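Local coordinates for envelope glycoprotein (PDB 5ZKX) that probably drives fusion of the viral and host membranes as a class III fusion glycoprotein, here in its trimeric postfusion form, at residues Glu151-Ala156 against Val164-Asn169; Thr159-Val164 against Phe250-Asp255; Ser325-Asp330 against Met342-Ile347. All coordinates share one frame; numbering follows the deposited sequence.

Contacts 1 and 2 are neighbours, their centres 10 Å apart, and both use strand 162-166. Contact 1 pairs that strand with strand 153-155 inside a small three-stranded antiparallel sheet, and contact 2 lays the chain leading into it against strand 250-252 of a larger mixed sheet. Their segments alternate along the chain, and a backbone bond from Leu154 N to Pro254 O ties them further. Contact 3 comes later in sequence and lies far off, its centre about 77 Å from that of contact 1 and 72 Å from that of contact 2, at the C-terminal end of the long helix 284-329. That separation reflects the elongated shape of the postfusion subunit.

Contact 1: Glu151-Ala156 against Val164-Asn169; sequences EVRLVA and VIVMPN
Arg153 and Val164 form an antiparallel hydrogen-bonded pair, their CA atoms 5.5 Å apart, where strands 153-155 and 162-166 meet. Arg153 N donates to Val164 O over 3.0 Å, and Val164 N returns a bond to Arg153 O at 2.9 Å. The strand axes lie at 108° to each other, so the segments diverge soon after this pair. On the side of the sheet that bears Val164, its CG1 methyl meets Val155 CG2 at 3.6 Å, the two side chains crossing at about a right angle. Val152 comes in from beside the pair: with its CG1 anti to the backbone N (chi1 157°), that methyl rests 3.4 Å from Val164 O. Its other methyl, CG2, lies 4.2 Å from Ile165 CG1. The Arg153 chain bends at chi2 and chi3, bringing NE to 4.1 Å from Val166 CG2, which sits at the guanidinium edge, while Glu151 CB lies over one face of that group. Beyond this contact the guanidinium makes long, weak ion pairs with Glu415 and Glu421. Val155 bonds next to Gln162, and strand 172-174 follows beyond 162-166: the pair belongs to a beta hairpin at the edge of a three-stranded antiparallel sheet.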
loop_
_atom_site.group_PDB
_atom_site.type_symbol
_atom_site.label_atom_id
_atom_site.label_comp_id
_atom_site.label_asym_id
_atom_site.label_seq_id
_atom_site.Cartn_x
_atom_site.Cartn_y
_atom_site.Cartn_z
ATOM N N GLU A 151 -6.703 13.251 14.188
ATOM C CA GLU A 151 -7.455 12.006 14.283
ATOM C C GLU A 151 -6.988 11.267 15.532
ATOM O O GLU A 151 -5.837 10.827 15.607
ATOM C CB GLU A 151 -7.265 11.155 13.029
ATOM C CG GLU A 151 -8.463 10.286 12.673
ATOM C CD GLU A 151 -9.607 11.087 12.085
ATOM O OE1 GLU A 151 -9.514 11.487 10.905
ATOM O OE2 GLU A 151 -10.598 11.321 12.804
ATOM N N VAL A 152 -7.876 11.143 16.509
ATOM C CA VAL A 152 -7.570 10.492 17.776
ATOM C C VAL A 152 -7.905 9.011 17.661
ATOM O O VAL A 152 -8.913 8.632 17.051
ATOM C CB VAL A 152 -8.341 11.169 18.927
ATOM C CG1 VAL A 152 -8.513 10.227 20.108
ATOM C CG2 VAL A 152 -7.617 12.431 19.360
ATOM N N ARG A 153 -7.047 8.168 18.231
ATOM C CA ARG A 153 -7.180 6.721 18.145
ATOM C C ARG A 153 -7.550 6.137 19.506
ATOM O O ARG A 153 -7.587 6.833 20.524
ATOM C CB ARG A 153 -5.887 6.083 17.622
ATOM C CG ARG A 153 -5.763 6.036 16.098
ATOM C CD ARG A 153 -5.746 7.423 15.501
ATOM N NE ARG A 153 -4.886 7.522 14.328
ATOM C CZ ARG A 153 -5.317 7.418 13.077
ATOM N NH1 ARG A 153 -6.603 7.206 12.831
ATOM N NH2 ARG A 153 -4.461 7.530 12.071
ATOM N N LEU A 154 -7.819 4.834 19.511
ATOM C CA LEU A 154 -8.256 4.121 20.704
ATOM C C LEU A 154 -7.282 2.998 21.029
ATOM O O LEU A 154 -6.950 2.185 20.159
ATOM C CB LEU A 154 -9.669 3.561 20.515
ATOM C CG LEU A 154 -10.816 4.567 20.645
ATOM C CD1 LEU A 154 -12.054 4.081 19.910
ATOM C CD2 LEU A 154 -11.132 4.835 22.105
ATOM N N VAL A 155 -6.823 2.957 22.280
ATOM C CA VAL A 155 -5.994 1.858 22.768
ATOM C C VAL A 155 -6.671 1.239 23.980
ATOM O O VAL A 155 -7.747 1.683 24.390
ATOM C CB VAL A 155 -4.569 2.323 23.111
ATOM C CG1 VAL A 155 -3.821 2.709 21.849
ATOM C CG2 VAL A 155 -4.615 3.476 24.099
ATOM N N ALA A 156 -6.056 0.210 24.563
ATOM C CA ALA A 156 -6.666 -0.498 25.684
ATOM C C ALA A 156 -5.874 -0.361 26.977
ATOM O O ALA A 156 -6.427 0.107 27.975
ATOM C CB ALA A 156 -6.855 -1.975 25.325
ATOM N N VAL A 164 -6.368 8.419 22.632
ATOM C CA VAL A 164 -4.968 8.822 22.688
ATOM C C VAL A 164 -4.575 9.507 21.387
ATOM O O VAL A 164 -5.228 9.357 20.351
ATOM C CB VAL A 164 -4.015 7.631 22.943
ATOM C CG1 VAL A 164 -4.202 7.075 24.345
ATOM C CG2 VAL A 164 -4.221 6.550 21.892
ATOM N N ILE A 165 -3.485 10.265 21.454
ATOM C CA ILE A 165 -2.815 10.790 20.273
ATOM C C ILE A 165 -1.552 9.975 20.055
ATOM O O ILE A 165 -0.772 9.760 20.992
ATOM C CB ILE A 165 -2.487 12.284 20.425
ATOM C CG1 ILE A 165 -3.729 13.058 20.863
ATOM C CG2 ILE A 165 -1.947 12.840 19.111
ATOM C CD1 ILE A 165 -3.427 14.372 21.548
ATOM N N VAL A 166 -1.355 9.509 18.826
ATOM C CA VAL A 166 -0.199 8.698 18.467
ATOM C C VAL A 166 0.862 9.607 17.866
ATOM O O VAL A 166 0.584 10.376 16.935
ATOM C CB VAL A 166 -0.588 7.566 17.498
ATOM C CG1 VAL A 166 -1.423 6.525 18.220
ATOM C CG2 VAL A 166 -1.362 8.113 16.312
ATOM N N MET A 167 2.067 9.539 18.412
ATOM C CA MET A 167 3.178 10.308 17.887
ATOM C C MET A 167 3.833 9.558 16.734
ATOM O O MET A 167 3.720 8.334 16.634
ATOM C CB MET A 167 4.196 10.583 18.991
ATOM C CG MET A 167 3.619 11.272 20.218
ATOM S SD MET A 167 3.155 12.982 19.882
ATOM C CE MET A 167 1.429 12.973 20.336
ATOM N N PRO A 168 4.503 10.274 15.830
ATOM C CA PRO A 168 5.201 9.581 14.735
ATOM C C PRO A 168 6.265 8.603 15.210
ATOM O O PRO A 168 6.580 7.652 14.486
ATOM C CB PRO A 168 5.803 10.736 13.922
ATOM C CG PRO A 168 4.880 11.882 14.181
ATOM C CD PRO A 168 4.437 11.730 15.612
ATOM N N ASN A 169 6.823 8.793 16.406
ATOM C CA ASN A 169 7.820 7.860 16.915
ATOM C C ASN A 169 7.207 6.603 17.518
ATOM O O ASN A 169 7.952 5.696 17.904
ATOM C CB ASN A 169 8.711 8.541 17.957
ATOM C CG ASN A 169 7.939 9.023 19.169
ATOM O OD1 ASN A 169 6.739 8.786 19.293
ATOM N ND2 ASN A 169 8.631 9.704 20.077
#

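Contact 2: Thr159-Val164 against Phe250-Asp255; sequences TQPQAV and FICLPD
Pro161 meets both Phe250 and Cys252, joining the loop of a beta hairpin to a strand of the neighbouring mixed sheet. Thr159 and Gln160 belong to the turn between strands 153-155 and 162-166 and lead the chain to the proline. At Pro161 the ring turns toward strand 250-252, and two of its carbons divide the work. Pro161 CD lies 3.9 Å from Phe250 CZ, in the plane of the aromatic ring and at its edge, so the proline abuts the rim of the phenylalanine instead of lying over a face. Phe250 presents that rim because its CG stands anti to the backbone N (chi1 -164°), carrying the ring out toward the loop. The same ring takes part in a cation-pi interaction with Lys259 and touches Pro270. The touching atoms are apolar carbons and a sulfur, and the buried area is small, 128 Å². From Gln162 onward the chain enters strand 162-166, and no hydrogen bond crosses to 250-255. What remains of the contact rests on a disulfide: Cys252 is joined to Cys257 of the adjoining strand 256-260, which Pro161 also touches, and Pro161 CB comes to 3.9 Å from Cys252 SG.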
loop_
_atom_site.group_PDB
_atom_site.type_symbol
_atom_site.label_atom_id
_atom_site.label_comp_id
_atom_site.label_asym_id
_atom_site.label_seq_id
_atom_site.Cartn_x
_atom_site.Cartn_y
_atom_site.Cartn_z
ATOM N N THR A 159 -8.598 -3.054 30.108
ATOM C CA THR A 159 -9.975 -2.924 29.658
ATOM C C THR A 159 -10.229 -1.467 29.277
ATOM O O THR A 159 -9.299 -0.660 29.203
ATOM C CB THR A 159 -10.941 -3.397 30.742
ATOM O OG1 THR A 159 -10.429 -4.579 31.368
ATOM N N GLN A 160 -11.496 -1.116 29.036
ATOM C CA GLN A 160 -11.933 0.273 28.908
ATOM C C GLN A 160 -11.114 1.057 27.888
ATOM O O GLN A 160 -10.220 1.815 28.280
ATOM C CB GLN A 160 -11.873 0.979 30.265
ATOM C CG GLN A 160 -13.145 0.854 31.084
ATOM C CD GLN A 160 -13.616 -0.582 31.199
ATOM O OE1 GLN A 160 -13.055 -1.372 31.958
ATOM N NE2 GLN A 160 -14.647 -0.930 30.437
ATOM N N PRO A 161 -11.352 0.870 26.589
ATOM C CA PRO A 161 -10.578 1.597 25.573
ATOM C C PRO A 161 -10.445 3.084 25.877
ATOM O O PRO A 161 -11.369 3.718 26.394
ATOM C CB PRO A 161 -11.382 1.365 24.288
ATOM C CG PRO A 161 -12.733 0.904 24.744
ATOM C CD PRO A 161 -12.475 0.132 25.996
ATOM N N GLN A 162 -9.278 3.640 25.547
ATOM C CA GLN A 162 -8.932 5.018 25.876
ATOM C C GLN A 162 -8.548 5.797 24.626
ATOM O O GLN A 162 -7.871 5.273 23.736
ATOM C CB GLN A 162 -7.773 5.074 26.871
ATOM C CG GLN A 162 -7.965 4.221 28.103
ATOM C CD GLN A 162 -6.707 3.468 28.479
ATOM O OE1 GLN A 162 -5.801 3.305 27.660
ATOM N NE2 GLN A 162 -6.646 2.999 29.719
ATOM N N ALA A 163 -8.970 7.057 24.576
ATOM C CA ALA A 163 -8.598 7.959 23.496
ATOM C C ALA A 163 -7.171 8.461 23.698
ATOM O O ALA A 163 -6.805 8.883 24.799
ATOM C CB ALA A 163 -9.568 9.138 23.433
ATOM N N VAL A 164 -6.368 8.419 22.632
ATOM C CA VAL A 164 -4.968 8.822 22.688
ATOM C C VAL A 164 -4.575 9.507 21.387
ATOM O O VAL A 164 -5.228 9.357 20.351
ATOM C CB VAL A 164 -4.015 7.631 22.943
ATOM C CG1 VAL A 164 -4.202 7.075 24.345
ATOM C CG2 VAL A 164 -4.221 6.550 21.892
ATOM N N PHE A 250 -14.284 -8.924 21.552
ATOM C CA PHE A 250 -13.831 -7.592 21.943
ATOM C C PHE A 250 -12.564 -7.291 21.162
ATOM O O PHE A 250 -11.560 -7.992 21.324
ATOM C CB PHE A 250 -13.578 -7.518 23.450
ATOM C CG PHE A 250 -13.474 -6.116 23.987
ATOM C CD1 PHE A 250 -13.062 -5.892 25.288
ATOM C CD2 PHE A 250 -13.790 -5.026 23.194
ATOM C CE1 PHE A 250 -12.961 -4.607 25.793
ATOM C CE2 PHE A 250 -13.694 -3.735 23.690
ATOM C CZ PHE A 250 -13.278 -3.526 24.993
ATOM N N ILE A 251 -12.610 -6.269 20.310
ATOM C CA ILE A 251 -11.460 -5.893 19.495
ATOM C C ILE A 251 -11.463 -4.381 19.331
ATOM O O ILE A 251 -12.521 -3.748 19.264
ATOM C CB ILE A 251 -11.466 -6.612 18.122
ATOM C CG1 ILE A 251 -10.163 -6.342 17.364
ATOM C CG2 ILE A 251 -12.680 -6.200 17.293
ATOM C CD1 ILE A 251 -10.119 -6.949 15.979
ATOM N N CYS A 252 -10.266 -3.799 19.284
ATOM C CA CYS A 252 -10.094 -2.367 19.083
ATOM C C CYS A 252 -9.291 -2.136 17.814
ATOM O O CYS A 252 -8.173 -2.644 17.678
ATOM C CB CYS A 252 -9.400 -1.716 20.280
ATOM S SG CYS A 252 -10.491 -1.321 21.656
ATOM N N LEU A 253 -9.867 -1.383 16.891
ATOM C CA LEU A 253 -9.161 -0.851 15.736
ATOM C C LEU A 253 -8.675 0.556 16.046
ATOM O O LEU A 253 -9.022 1.132 17.081
ATOM C CB LEU A 253 -10.086 -0.865 14.520
ATOM C CG LEU A 253 -10.717 -2.202 14.130
ATOM C CD1 LEU A 253 -11.545 -2.047 12.864
ATOM C CD2 LEU A 253 -9.653 -3.266 13.955
ATOM N N PRO A 254 -7.837 1.139 15.180
ATOM C CA PRO A 254 -7.421 2.534 15.402
ATOM C C PRO A 254 -8.562 3.487 15.717
ATOM O O PRO A 254 -8.499 4.216 16.714
ATOM C CB PRO A 254 -6.734 2.885 14.079
ATOM C CG PRO A 254 -6.132 1.605 13.639
ATOM C CD PRO A 254 -7.047 0.503 14.109
ATOM N N ASP A 255 -9.617 3.487 14.904
ATOM C CA ASP A 255 -10.676 4.480 15.010
ATOM C C ASP A 255 -11.884 4.010 15.807
ATOM O O ASP A 255 -12.741 4.837 16.137
ATOM C CB ASP A 255 -11.138 4.909 13.613
ATOM C CG ASP A 255 -11.562 3.734 12.756
ATOM O OD1 ASP A 255 -11.183 2.594 13.085
ATOM O OD2 ASP A 255 -12.279 3.944 11.757
#

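Contact 3: Ser325-Asp330 against Met342-Ile347; sequences SLAKID and MASKFI
Lys328 lies across one face of the Phe346 ring, its side chain at about a right angle to that of the phenylalanine. The lysine meets the ring at two levels. Near its base, Lys328 CG sits over the face, offset toward the rim, 4.0 Å from the Phe346 ring centroid and closest to CD2 of that ring, as a CH-pi contact. At its end, Lys328 NZ stands 4.3 Å from the Phe346 centroid and 21° off the ring normal, a cation-pi interaction. The chain runs extended through chi3 and then bends at chi4 (72°), which folds the ammonium back over the ring. Ala327, one residue earlier in the chain, approaches differently: its CB meets the edge of the ring, 4.0 Å from Phe346 CE2. Phe346 is therefore held on a face by Lys328 and at an edge by the residue before it, while Phe352 of the partner strand 352-356 meets the ring with its plane turned by about 60°.

Ser344, two residues back on strand 342-346, also points at the helix. Its OG lies 3.4 Å from Ala327 O, but the angle is poor for a hydrogen bond. A water links Ser344 OG to Asp330 O instead, donating to the Asp330 carbonyl at 2.7 Å and hydrogen-bonded to Ser344 OG at 3.0 Å. The helix and strand axes cross at 110°, with helix 333-338 in the intervening chain. Asp330 OD1 caps Arg332 N in the turn that opens it, and Asp330 OD2 bonds to Ser325 OG of the third subunit.

Lys328 NZ also bonds to the carbonyls of Ser324 and Pro349. These two acceptors probably fix the ammonium in its place over the ring, with the aromatic face adding a weaker, diffuse electrostatic attraction.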
loop_
_atom_site.group_PDB
_atom_site.type_symbol
_atom_site.label_atom_id
_atom_site.label_comp_id
_atom_site.label_asym_id
_atom_site.label_seq_id
_atom_site.Cartn_x
_atom_site.Cartn_y
_atom_site.Cartn_z
ATOM N N SER A 325 -38.596 -37.682 -25.131
ATOM C CA SER A 325 -39.315 -38.892 -24.758
ATOM C C SER A 325 -40.748 -38.583 -24.335
ATOM O O SER A 325 -41.690 -39.243 -24.781
ATOM C CB SER A 325 -38.569 -39.610 -23.636
ATOM O OG SER A 325 -39.228 -40.806 -23.277
ATOM N N LEU A 326 -40.933 -37.574 -23.482
ATOM C CA LEU A 326 -42.263 -37.295 -22.952
ATOM C C LEU A 326 -43.159 -36.623 -23.984
ATOM O O LEU A 326 -44.374 -36.853 -23.988
ATOM C CB LEU A 326 -42.159 -36.429 -21.697
ATOM C CG LEU A 326 -43.478 -35.997 -21.059
ATOM C CD1 LEU A 326 -44.337 -37.203 -20.717
ATOM C CD2 LEU A 326 -43.221 -35.155 -19.820
ATOM N N ALA A 327 -42.589 -35.797 -24.865
ATOM C CA ALA A 327 -43.399 -35.112 -25.865
ATOM C C ALA A 327 -43.992 -36.069 -26.888
ATOM O O ALA A 327 -44.957 -35.705 -27.570
ATOM C CB ALA A 327 -42.576 -34.041 -26.577
ATOM N N LYS A 328 -43.426 -37.269 -27.028
ATOM C CA LYS A 328 -44.047 -38.280 -27.873
ATOM C C LYS A 328 -45.394 -38.707 -27.309
ATOM O O LYS A 328 -46.328 -38.998 -28.067
ATOM C CB LYS A 328 -43.123 -39.490 -28.015
ATOM C CG LYS A 328 -41.817 -39.212 -28.742
ATOM C CD LYS A 328 -41.016 -40.494 -28.930
ATOM C CE LYS A 328 -39.715 -40.247 -29.676
ATOM N NZ LYS A 328 -38.715 -39.519 -28.845
ATOM N N ILE A 329 -45.514 -38.739 -25.983
ATOM C CA ILE A 329 -46.762 -39.127 -25.340
ATOM C C ILE A 329 -47.704 -37.935 -25.234
ATOM O O ILE A 329 -48.898 -38.039 -25.539
ATOM C CB ILE A 329 -46.466 -39.745 -23.961
ATOM C CG1 ILE A 329 -45.478 -40.906 -24.112
ATOM C CG2 ILE A 329 -47.744 -40.212 -23.298
ATOM C CD1 ILE A 329 -44.518 -41.056 -22.952
ATOM N N ASP A 330 -47.181 -36.787 -24.805
ATOM C CA ASP A 330 -47.937 -35.539 -24.707
ATOM C C ASP A 330 -47.488 -34.648 -25.860
ATOM O O ASP A 330 -46.446 -33.993 -25.778
ATOM C CB ASP A 330 -47.714 -34.870 -23.353
ATOM C CG ASP A 330 -48.672 -33.717 -23.100
ATOM O OD1 ASP A 330 -49.081 -33.050 -24.074
ATOM O OD2 ASP A 330 -49.015 -33.476 -21.921
ATOM N N MET A 342 -49.083 -25.306 -29.909
ATOM C CA MET A 342 -48.704 -26.170 -31.017
ATOM C C MET A 342 -48.765 -27.620 -30.563
ATOM O O MET A 342 -48.782 -27.916 -29.365
ATOM C CB MET A 342 -47.303 -25.834 -31.542
ATOM C CG MET A 342 -46.180 -26.391 -30.687
ATOM S SD MET A 342 -44.522 -26.102 -31.347
ATOM C CE MET A 342 -44.696 -24.482 -32.088
ATOM N N ALA A 343 -48.800 -28.519 -31.543
ATOM C CA ALA A 343 -48.722 -29.951 -31.313
ATOM C C ALA A 343 -47.512 -30.519 -32.040
ATOM O O ALA A 343 -47.151 -30.059 -33.127
ATOM C CB ALA A 343 -49.990 -30.675 -31.780
ATOM N N SER A 344 -46.891 -31.525 -31.433
ATOM C CA SER A 344 -45.686 -32.141 -31.965
ATOM C C SER A 344 -45.989 -33.531 -32.512
ATOM O O SER A 344 -46.929 -34.197 -32.071
ATOM C CB SER A 344 -44.598 -32.243 -30.891
ATOM O OG SER A 344 -44.853 -33.323 -30.010
ATOM N N LYS A 345 -45.176 -33.957 -33.478
ATOM C CA LYS A 345 -45.278 -35.296 -34.055
ATOM C C LYS A 345 -43.890 -35.692 -34.537
ATOM O O LYS A 345 -43.354 -35.070 -35.458
ATOM C CB LYS A 345 -46.293 -35.337 -35.197
ATOM C CG LYS A 345 -46.568 -36.735 -35.743
ATOM C CD LYS A 345 -47.932 -36.813 -36.419
ATOM C CE LYS A 345 -48.194 -38.201 -36.991
ATOM N NZ LYS A 345 -48.022 -39.273 -35.971
ATOM N N PHE A 346 -43.315 -36.722 -33.921
ATOM C CA PHE A 346 -41.944 -37.116 -34.215
ATOM C C PHE A 346 -41.885 -37.988 -35.463
ATOM O O PHE A 346 -42.636 -38.959 -35.592
ATOM C CB PHE A 346 -41.335 -37.853 -33.024
ATOM C CG PHE A 346 -40.878 -36.944 -31.922
ATOM C CD1 PHE A 346 -39.529 -36.692 -31.731
ATOM C CD2 PHE A 346 -41.798 -36.340 -31.076
ATOM C CE1 PHE A 346 -39.105 -35.857 -30.718
ATOM C CE2 PHE A 346 -41.381 -35.503 -30.059
ATOM C CZ PHE A 346 -40.032 -35.260 -29.880
ATOM N N ILE A 347 -40.992 -37.630 -36.385
ATOM C CA ILE A 347 -40.736 -38.429 -37.578
ATOM C C ILE A 347 -39.523 -39.311 -37.329
ATOM O O ILE A 347 -39.035 -39.997 -38.234
ATOM C CB ILE A 347 -40.526 -37.539 -38.810
ATOM C CG1 ILE A 347 -39.198 -36.790 -38.702
ATOM C CG2 ILE A 347 -41.693 -36.586 -38.977
ATOM C CD1 ILE A 347 -38.710 -36.229 -40.021
HETATM O O HOH W 1 -45.134 -32.112 -27.293
#